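Local coordinates for uncharacterized metalloprotein (Deinococcus radiodurans, PDB 3GG7), which is of unknown function but binds manganese and, as a TatD-type member of the metallo-dependent hydrolases, probably hydrolyses ester bonds, at residues A[6-11]-A[193-198]; A[29-34]-A[81-86]; A[38-43]-A[55-60]. All coordinates share one frame; numbering follows the deposited sequence.

Overall arrangement
Contacts 1 and 2 meet at the manganese; contact 3 lies farther out, beside contact 2. Contact 1 (6-11 with 193-198) supplies H7, H9 and D196 to the ion, and contact 2 (29-34 with 81-86) adds E86. Their centres are about 10 Å apart. They also meet through the backbone: V8 N lies 3.0 Å from L31 O, and V8 O lies 3.0 Å from V33 N. Contact 3 (38-43 with 55-60) has its centre about 8 Å from that of contact 2 and about 14 Å from that of contact 1. T34 OG1 lies 2.7 Å from A56 O, and T43 OG1 lies 2.6 Å from D11 OD2. Contact 3 brings no ligand to the metal, and the side chain of A56 is about 10 Å from the manganese.

Contact 1 of 3, residues A[6-11]-A[193-198]; sequences FHVHLD and TETDGP. With MN (manganese (II) ion), chain B.
F6 N donates to T193 O at 2.8 Å, and the two segments run on almost in parallel. H7 O then accepts from D196 N. H7 NE2 binds manganese at 2.1 Å. H7 ND1 bonds to S122, which fixes the turn of the ring. H7 CB packs 3.4 Å from E194 OE1; that oxygen bonds to S168 OG, and OE2 to H148 ND1. V8 CG2 touches T195 OG1 at 3.8 Å. T195 OG1 accepts from G197 N at 3.0 Å, an ST turn, and also bonds to D5. An alanine at T195 would probably leave G197 N and D5 without this partner and free the turn that carries D196 to shift. H9 N donates to G197 O, and H9 CB packs on P198 CD. H9 NE2 is also a metal ligand at 2.1 Å. D196 OD1 is another, at 2.2 Å, and lies in plane at the edge of both imidazoles. D196 OD2 accepts from the metal-bound water at 2.6 Å. E86 completes the set. Two histidines in an HxH pattern at the end of the first strand, with an aspartate after the last barrel strand, are the metal signature of TIM-barrel metallo-dependent hydrolases.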
loop_
_atom_site.group_PDB
_atom_site.type_symbol
_atom_site.label_atom_id
_atom_site.label_comp_id
_atom_site.label_asym_id
_atom_site.label_seq_id
_atom_site.Cartn_x
_atom_site.Cartn_y
_atom_site.Cartn_z
ATOM N N PHE A 6 5.583 -2.816 -3.340
ATOM C CA PHE A 6 4.467 -3.319 -2.571
ATOM C C PHE A 6 3.272 -2.362 -2.507
ATOM O O PHE A 6 2.458 -2.463 -1.602
ATOM C CB PHE A 6 4.917 -3.756 -1.168
ATOM C CG PHE A 6 4.269 -5.025 -0.708
ATOM C CD1 PHE A 6 4.626 -6.218 -1.309
ATOM C CD2 PHE A 6 3.269 -5.041 0.251
ATOM C CE1 PHE A 6 4.034 -7.389 -0.919
ATOM C CE2 PHE A 6 2.669 -6.236 0.625
ATOM C CZ PHE A 6 3.072 -7.393 0.065
ATOM N N HIS A 7 3.111 -1.514 -3.510
ATOM C CA HIS A 7 1.893 -0.747 -3.700
ATOM C C HIS A 7 1.980 -0.043 -5.033
ATOM O O HIS A 7 2.640 1.000 -5.153
ATOM C CB HIS A 7 1.715 0.271 -2.575
ATOM C CG HIS A 7 0.490 1.121 -2.700
ATOM N ND1 HIS A 7 -0.613 0.943 -1.902
ATOM C CD2 HIS A 7 0.186 2.152 -3.541
ATOM C CE1 HIS A 7 -1.539 1.830 -2.232
ATOM N NE2 HIS A 7 -1.075 2.587 -3.203
ATOM N N VAL A 8 1.296 -0.599 -6.034
ATOM C CA VAL A 8 1.279 -0.030 -7.367
ATOM C C VAL A 8 -0.054 -0.299 -8.070
ATOM O O VAL A 8 -0.660 -1.349 -7.884
ATOM C CB VAL A 8 2.494 -0.504 -8.183
ATOM C CG1 VAL A 8 2.506 -2.057 -8.374
ATOM C CG2 VAL A 8 2.581 0.204 -9.529
ATOM N N HIS A 9 -0.512 0.678 -8.851
ATOM C CA HIS A 9 -1.786 0.590 -9.546
ATOM C C HIS A 9 -1.562 0.109 -10.962
ATOM O O HIS A 9 -1.644 0.902 -11.908
ATOM C CB HIS A 9 -2.507 1.938 -9.525
ATOM C CG HIS A 9 -2.778 2.446 -8.141
ATOM N ND1 HIS A 9 -4.006 2.309 -7.529
ATOM C CD2 HIS A 9 -1.989 3.096 -7.254
ATOM C CE1 HIS A 9 -3.954 2.834 -6.319
ATOM N NE2 HIS A 9 -2.749 3.336 -6.129
ATOM N N LEU A 10 -1.292 -1.181 -11.126
ATOM C CA LEU A 10 -1.097 -1.720 -12.489
ATOM C C LEU A 10 -2.277 -1.414 -13.388
ATOM O O LEU A 10 -2.080 -1.125 -14.573
ATOM C CB LEU A 10 -0.901 -3.227 -12.488
ATOM C CG LEU A 10 0.276 -3.797 -11.769
ATOM C CD1 LEU A 10 0.260 -5.299 -12.083
ATOM C CD2 LEU A 10 1.588 -3.158 -12.246
ATOM N N ASP A 11 -3.483 -1.399 -12.826
ATOM C CA ASP A 11 -4.703 -1.257 -13.622
ATOM C C ASP A 11 -4.981 0.193 -14.064
ATOM O O ASP A 11 -5.967 0.449 -14.765
ATOM C CB ASP A 11 -5.908 -1.922 -12.925
ATOM C CG ASP A 11 -6.310 -1.243 -11.633
ATOM O OD1 ASP A 11 -5.787 -0.141 -11.315
ATOM O OD2 ASP A 11 -7.170 -1.856 -10.928
ATOM N N THR A 193 9.273 -1.497 0.278
ATOM C CA THR A 193 9.468 -0.503 -0.766
ATOM C C THR A 193 8.235 -0.476 -1.686
ATOM O O THR A 193 7.621 -1.498 -1.891
ATOM C CB THR A 193 10.738 -0.814 -1.583
ATOM O OG1 THR A 193 10.768 -2.195 -1.944
ATOM C CG2 THR A 193 12.017 -0.503 -0.772
ATOM N N GLU A 194 7.922 0.687 -2.249
ATOM C CA GLU A 194 6.792 0.855 -3.195
ATOM C C GLU A 194 7.111 1.943 -4.207
ATOM O O GLU A 194 8.075 2.692 -4.013
ATOM C CB GLU A 194 5.510 1.252 -2.444
ATOM C CG GLU A 194 5.549 2.658 -1.801
ATOM C CD GLU A 194 4.168 3.154 -1.327
ATOM O OE1 GLU A 194 3.486 2.422 -0.587
ATOM O OE2 GLU A 194 3.766 4.263 -1.742
ATOM N N THR A 195 6.310 2.068 -5.265
ATOM C CA THR A 195 6.305 3.254 -6.115
ATOM C C THR A 195 5.011 4.075 -6.075
ATOM O O THR A 195 5.038 5.273 -6.269
ATOM C CB THR A 195 6.562 2.958 -7.594
ATOM O OG1 THR A 195 5.485 2.163 -8.136
ATOM C CG2 THR A 195 7.914 2.271 -7.804
ATOM N N ASP A 196 3.862 3.418 -5.909
ATOM C CA ASP A 196 2.580 4.062 -6.128
ATOM C C ASP A 196 2.426 4.605 -7.562
ATOM O O ASP A 196 1.704 5.597 -7.786
ATOM C CB ASP A 196 2.303 5.179 -5.113
ATOM C CG ASP A 196 0.812 5.478 -4.963
ATOM O OD1 ASP A 196 -0.016 4.572 -5.220
ATOM O OD2 ASP A 196 0.469 6.621 -4.570
ATOM N N GLY A 197 3.077 3.970 -8.535
ATOM C CA GLY A 197 2.827 4.312 -9.928
ATOM C C GLY A 197 1.389 3.980 -10.272
ATOM O O GLY A 197 0.790 3.090 -9.662
ATOM N N PRO A 198 0.790 4.688 -11.238
ATOM C CA PRO A 198 1.333 5.853 -11.973
ATOM C C PRO A 198 1.027 7.196 -11.285
ATOM O O PRO A 198 1.282 8.260 -11.870
ATOM C CB PRO A 198 0.598 5.754 -13.316
ATOM C CG PRO A 198 -0.740 5.244 -12.954
ATOM C CD PRO A 198 -0.545 4.314 -11.746
HETATM MN MN MN B . -2.007 4.115 -4.325
HETATM O O HOH W 1 -1.946 6.048 -3.687
#

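Contact 2 of 3, residues A[29-34]-A[81-86]; sequences TVLSVT and TRFVGE. With MN (manganese (II) ion), chain B.
T34 and the G85-E86 peptide are joined by two backbone bonds, T34 N to G85 O at 3.1 Å and E86 N to T34 O at 2.9 Å, while the touching parts, 31-34 and 83-86, run 55° apart. The peptide between G85 and E86 is cis. Its C=O and N-H therefore face the same way, and T34 answers both. V33 lies against the same peptide, with CB 3.6 Å from both G85 O and E86 N. T34 OG1 turns to another partner, A56 O.

Further back, L31 and F83 carry the apolar part. L31 CD1 sits over one face of the F83 ring, 3.9 Å from the centroid and offset toward the rim. This is a CH-pi contact, closest at F83 CG. The opposite face is covered by R82 CG, over the ring centre, so the ring is held between two aliphatic groups. F83 N is bonded to T81 OG1 at 3.0 Å in an ST turn.

E86 reaches the metal. Its chain is extended, and OE1 binds manganese at 2.1 Å. E86 OE2 accepts from the metal-bound water at 3.0 Å and is also bonded to H124 ND1. The two oxygens thus have different tasks, one on the ion and one on its water and H124. E86, H124 and H148 may together form a second metal site, consistent with the one predicted for H124 and H148. The chemistry implies a backbone held by T34 at the cis peptide, and a carboxylate held by the ion, its water and H124.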
loop_
_atom_site.group_PDB
_atom_site.type_symbol
_atom_site.label_atom_id
_atom_site.label_comp_id
_atom_site.label_asym_id
_atom_site.label_seq_id
_atom_site.Cartn_x
_atom_site.Cartn_y
_atom_site.Cartn_z
ATOM N N THR A 29 8.380 -8.468 -7.823
ATOM C CA THR A 29 7.133 -8.690 -7.119
ATOM C C THR A 29 6.380 -7.395 -6.892
ATOM O O THR A 29 6.929 -6.417 -6.382
ATOM C CB THR A 29 7.380 -9.366 -5.782
ATOM O OG1 THR A 29 8.135 -10.560 -6.000
ATOM C CG2 THR A 29 6.070 -9.674 -5.055
ATOM N N VAL A 30 5.111 -7.379 -7.285
ATOM C CA VAL A 30 4.284 -6.202 -7.130
ATOM C C VAL A 30 2.987 -6.505 -6.395
ATOM O O VAL A 30 2.371 -7.559 -6.595
ATOM C CB VAL A 30 3.962 -5.508 -8.476
ATOM C CG1 VAL A 30 5.249 -5.071 -9.187
ATOM C CG2 VAL A 30 3.135 -6.429 -9.393
ATOM N N LEU A 31 2.601 -5.595 -5.510
ATOM C CA LEU A 31 1.261 -5.609 -4.936
ATOM C C LEU A 31 0.419 -4.695 -5.793
ATOM O O LEU A 31 0.461 -3.481 -5.701
ATOM C CB LEU A 31 1.242 -5.165 -3.464
ATOM C CG LEU A 31 -0.116 -5.354 -2.805
ATOM C CD1 LEU A 31 -0.309 -6.844 -2.488
ATOM C CD2 LEU A 31 -0.237 -4.467 -1.533
ATOM N N SER A 32 -0.400 -5.343 -6.611
ATOM C CA SER A 32 -1.273 -4.700 -7.584
ATOM C C SER A 32 -2.574 -4.329 -6.864
ATOM O O SER A 32 -3.414 -5.208 -6.611
ATOM C CB SER A 32 -1.519 -5.699 -8.726
ATOM O OG SER A 32 -2.425 -5.199 -9.706
ATOM N N VAL A 33 -2.711 -3.065 -6.478
ATOM C CA VAL A 33 -3.842 -2.614 -5.680
ATOM C C VAL A 33 -4.995 -2.143 -6.552
ATOM O O VAL A 33 -4.792 -1.739 -7.724
ATOM C CB VAL A 33 -3.430 -1.523 -4.654
ATOM C CG1 VAL A 33 -2.414 -2.113 -3.629
ATOM C CG2 VAL A 33 -2.801 -0.288 -5.354
ATOM N N THR A 34 -6.204 -2.193 -5.990
ATOM C CA THR A 34 -7.409 -1.755 -6.706
ATOM C C THR A 34 -8.051 -0.557 -6.007
ATOM O O THR A 34 -7.773 -0.267 -4.816
ATOM C CB THR A 34 -8.416 -2.912 -6.876
ATOM O OG1 THR A 34 -8.631 -3.590 -5.631
ATOM C CG2 THR A 34 -7.912 -3.947 -7.875
ATOM N N THR A 81 -8.459 -13.407 -1.760
ATOM C CA THR A 81 -7.159 -12.762 -1.619
ATOM C C THR A 81 -6.757 -12.591 -0.177
ATOM O O THR A 81 -7.613 -12.396 0.688
ATOM C CB THR A 81 -7.096 -11.381 -2.361
ATOM O OG1 THR A 81 -5.769 -10.848 -2.246
ATOM C CG2 THR A 81 -8.104 -10.396 -1.798
ATOM N N ARG A 82 -5.448 -12.606 0.049
ATOM C CA ARG A 82 -4.897 -12.302 1.369
ATOM C C ARG A 82 -4.563 -10.822 1.523
ATOM O O ARG A 82 -4.172 -10.389 2.612
ATOM C CB ARG A 82 -3.698 -13.203 1.683
ATOM C CG ARG A 82 -2.426 -12.950 0.976
ATOM C CD ARG A 82 -1.378 -14.112 1.188
ATOM N NE ARG A 82 -1.802 -15.438 0.701
ATOM C CZ ARG A 82 -1.815 -16.578 1.412
ATOM N NH1 ARG A 82 -1.416 -16.621 2.685
ATOM N NH2 ARG A 82 -2.244 -17.703 0.862
ATOM N N PHE A 83 -4.720 -10.026 0.449
ATOM C CA PHE A 83 -4.281 -8.637 0.434
ATOM C C PHE A 83 -5.450 -7.710 0.176
ATOM O O PHE A 83 -6.237 -7.930 -0.763
ATOM C CB PHE A 83 -3.235 -8.376 -0.650
ATOM C CG PHE A 83 -2.065 -9.338 -0.626
ATOM C CD1 PHE A 83 -1.035 -9.187 0.305
ATOM C CD2 PHE A 83 -1.975 -10.354 -1.561
ATOM C CE1 PHE A 83 0.034 -10.075 0.294
ATOM C CE2 PHE A 83 -0.917 -11.234 -1.566
ATOM C CZ PHE A 83 0.107 -11.062 -0.629
ATOM N N VAL A 84 -5.553 -6.677 1.006
ATOM C CA VAL A 84 -6.593 -5.641 0.904
ATOM C C VAL A 84 -5.910 -4.301 0.673
ATOM O O VAL A 84 -5.020 -3.915 1.426
ATOM C CB VAL A 84 -7.497 -5.614 2.167
ATOM C CG1 VAL A 84 -8.333 -4.323 2.262
ATOM C CG2 VAL A 84 -8.392 -6.875 2.108
ATOM N N GLY A 85 -6.289 -3.587 -0.385
ATOM C CA GLY A 85 -5.761 -2.255 -0.666
ATOM C C GLY A 85 -6.093 -1.887 -2.101
ATOM O O GLY A 85 -6.313 -2.778 -2.926
ATOM N N GLU A 86 -6.148 -0.587 -2.428
ATOM C CA GLU A 86 -5.877 0.506 -1.502
ATOM C C GLU A 86 -7.144 0.852 -0.724
ATOM O O GLU A 86 -8.232 0.985 -1.298
ATOM C CB GLU A 86 -5.425 1.719 -2.320
ATOM C CG GLU A 86 -5.053 2.926 -1.477
ATOM C CD GLU A 86 -4.160 3.908 -2.188
ATOM O OE1 GLU A 86 -3.863 3.703 -3.398
ATOM O OE2 GLU A 86 -3.746 4.880 -1.526
HETATM MN MN MN B . -2.007 4.115 -4.325
HETATM O O HOH W 1 -1.946 6.048 -3.687
#

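Contact 3 of 3, residues A[38-43]-A[55-60]; sequences AAWRGT and TALGFH. With SO4 (sulfate ion), chain C.
W40 fills the tight half of this contact. Its CG lies anti to the backbone N (chi1 179°), and the six-membered part of the indole meets the segment 55-60. W40 CZ3 is 3.5 Å from T55 CG2. W40 CH2 approaches T55 O at 3.6 Å, with that oxygen in the plane at the ring edge. The edge also meets the A56 carbonyl. The side chain of L57 crosses that of W40 at about a right angle, and L57 CD1 lies 3.8 Å from W40 CE3. T43 extends the apolar patch, its CG2 3.9 Å from T55 CG2. Side chains and a backbone edge do the work here. The polar link between the segments is indirect: water 2 donates to T43 O at 2.8 Å and lies 2.8 Å from T55 OG1.

The other half is loose. R41 is exposed and makes no contact with 55-60. Its chain bends at chi2 (-91°). The guanidinium meets a sulfate that probably came from the crystallisation liquor. R41 NE donates to sulfate O2 at 2.9 Å, and R41 NH2 donates to sulfate O1 at 2.9 Å. A third bond, from NE to O1, is weak. G42 is exposed too and touches a crystal neighbour.

E80 joins the two halves, taking W40 NE1 as a hydrogen-bond donor and R41 NH1 in a salt bridge. Helix 72-77 adds cover, with Y77 meeting the W40 ring and F74 touching L57. The contact thus packs the short helix 40-44 on the loop that leaves strand 53-55. That loop is bonded on through its backbone, A56 to S32 of strand 29-32 and L57 to F83 and G85 of strand 83-88, and so ties strand 29-32 to strand 83-88.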
loop_
_atom_site.group_PDB
_atom_site.type_symbol
_atom_site.label_atom_id
_atom_site.label_comp_id
_atom_site.label_asym_id
_atom_site.label_seq_id
_atom_site.Cartn_x
_atom_site.Cartn_y
_atom_site.Cartn_z
ATOM N N ALA A 38 -15.245 -3.510 -7.322
ATOM C CA ALA A 38 -15.787 -3.897 -8.626
ATOM C C ALA A 38 -14.704 -4.179 -9.659
ATOM O O ALA A 38 -14.962 -4.859 -10.643
ATOM C CB ALA A 38 -16.745 -2.814 -9.133
ATOM N N ALA A 39 -13.510 -3.631 -9.440
ATOM C CA ALA A 39 -12.373 -3.817 -10.349
ATOM C C ALA A 39 -11.678 -5.169 -10.184
ATOM O O ALA A 39 -10.798 -5.506 -10.956
ATOM C CB ALA A 39 -11.357 -2.677 -10.173
ATOM N N TRP A 40 -12.102 -5.961 -9.206
ATOM C CA TRP A 40 -11.373 -7.182 -8.836
ATOM C C TRP A 40 -11.156 -8.136 -10.020
ATOM O O TRP A 40 -10.039 -8.566 -10.278
ATOM C CB TRP A 40 -12.111 -7.870 -7.655
ATOM C CG TRP A 40 -11.460 -9.122 -7.246
ATOM C CD1 TRP A 40 -11.955 -10.388 -7.404
ATOM C CD2 TRP A 40 -10.177 -9.269 -6.651
ATOM N NE1 TRP A 40 -11.072 -11.309 -6.921
ATOM C CE2 TRP A 40 -9.960 -10.653 -6.457
ATOM C CE3 TRP A 40 -9.179 -8.365 -6.258
ATOM C CZ2 TRP A 40 -8.789 -11.147 -5.900
ATOM C CZ3 TRP A 40 -8.028 -8.865 -5.663
ATOM C CH2 TRP A 40 -7.830 -10.229 -5.520
ATOM N N ARG A 41 -12.209 -8.495 -10.737
ATOM C CA ARG A 41 -12.057 -9.540 -11.744
ATOM C C ARG A 41 -11.097 -9.074 -12.845
ATOM O O ARG A 41 -10.216 -9.792 -13.263
ATOM C CB ARG A 41 -13.398 -9.929 -12.350
ATOM C CG ARG A 41 -14.218 -10.810 -11.471
ATOM C CD ARG A 41 -13.980 -12.291 -11.698
ATOM N NE ARG A 41 -14.706 -13.010 -10.662
ATOM C CZ ARG A 41 -14.171 -13.464 -9.525
ATOM N NH1 ARG A 41 -12.867 -13.425 -9.314
ATOM N NH2 ARG A 41 -14.948 -14.012 -8.613
ATOM N N GLY A 42 -11.276 -7.831 -13.296
ATOM C CA GLY A 42 -10.471 -7.309 -14.364
ATOM C C GLY A 42 -9.013 -7.146 -13.970
ATOM O O GLY A 42 -8.084 -7.432 -14.737
ATOM N N THR A 43 -8.772 -6.647 -12.778
ATOM C CA THR A 43 -7.409 -6.440 -12.328
ATOM C C THR A 43 -6.733 -7.746 -11.931
ATOM O O THR A 43 -5.577 -7.971 -12.285
ATOM C CB THR A 43 -7.403 -5.421 -11.200
ATOM O OG1 THR A 43 -7.979 -4.219 -11.704
ATOM C CG2 THR A 43 -5.986 -5.166 -10.730
ATOM N N THR A 55 -2.448 -9.530 -6.307
ATOM C CA THR A 55 -3.531 -8.557 -6.446
ATOM C C THR A 55 -4.257 -8.353 -5.100
ATOM O O THR A 55 -4.570 -9.325 -4.367
ATOM C CB THR A 55 -4.531 -9.000 -7.519
ATOM O OG1 THR A 55 -3.844 -9.471 -8.689
ATOM C CG2 THR A 55 -5.487 -7.855 -7.904
ATOM N N ALA A 56 -4.511 -7.079 -4.781
ATOM C CA ALA A 56 -5.170 -6.653 -3.532
ATOM C C ALA A 56 -6.556 -6.058 -3.877
ATOM O O ALA A 56 -6.746 -5.464 -4.958
ATOM C CB ALA A 56 -4.306 -5.632 -2.789
ATOM N N LEU A 57 -7.512 -6.284 -2.973
ATOM C CA LEU A 57 -8.909 -5.918 -3.095
ATOM C C LEU A 57 -9.101 -4.638 -2.284
ATOM O O LEU A 57 -8.900 -4.615 -1.062
ATOM C CB LEU A 57 -9.787 -7.039 -2.558
ATOM C CG LEU A 57 -11.271 -6.773 -2.574
ATOM C CD1 LEU A 57 -11.782 -6.778 -3.991
ATOM C CD2 LEU A 57 -11.960 -7.900 -1.761
ATOM N N GLY A 58 -9.506 -3.560 -2.955
ATOM C CA GLY A 58 -9.493 -2.234 -2.347
ATOM C C GLY A 58 -10.764 -1.442 -2.519
ATOM O O GLY A 58 -11.728 -1.883 -3.162
ATOM N N PHE A 59 -10.761 -0.268 -1.896
ATOM C CA PHE A 59 -11.796 0.746 -2.093
ATOM C C PHE A 59 -11.180 2.073 -1.638
ATOM O O PHE A 59 -11.032 2.339 -0.451
ATOM C CB PHE A 59 -13.037 0.441 -1.269
ATOM C CG PHE A 59 -14.315 0.981 -1.846
ATOM C CD1 PHE A 59 -14.336 2.033 -2.758
ATOM C CD2 PHE A 59 -15.503 0.457 -1.446
ATOM C CE1 PHE A 59 -15.544 2.511 -3.265
ATOM C CE2 PHE A 59 -16.708 0.921 -1.967
ATOM C CZ PHE A 59 -16.721 1.955 -2.869
ATOM N N HIS A 60 -10.712 2.834 -2.601
ATOM C CA HIS A 60 -9.868 4.009 -2.339
ATOM C C HIS A 60 -10.732 5.135 -1.784
ATOM O O HIS A 60 -11.831 5.397 -2.291
ATOM C CB HIS A 60 -9.217 4.411 -3.654
ATOM C CG HIS A 60 -8.124 5.419 -3.524
ATOM N ND1 HIS A 60 -8.359 6.713 -3.105
ATOM C CD2 HIS A 60 -6.803 5.343 -3.811
ATOM C CE1 HIS A 60 -7.222 7.391 -3.140
ATOM N NE2 HIS A 60 -6.259 6.579 -3.547
HETATM S S SO4 C . -18.343 -12.587 -10.281
HETATM O O1 SO4 C . -17.734 -13.460 -9.289
HETATM O O2 SO4 C . -17.453 -12.440 -11.435
HETATM O O3 SO4 C . -19.610 -13.174 -10.748
HETATM O O4 SO4 C . -18.603 -11.306 -9.626
HETATM O O HOH W 2 -3.264 -7.546 -10.679
#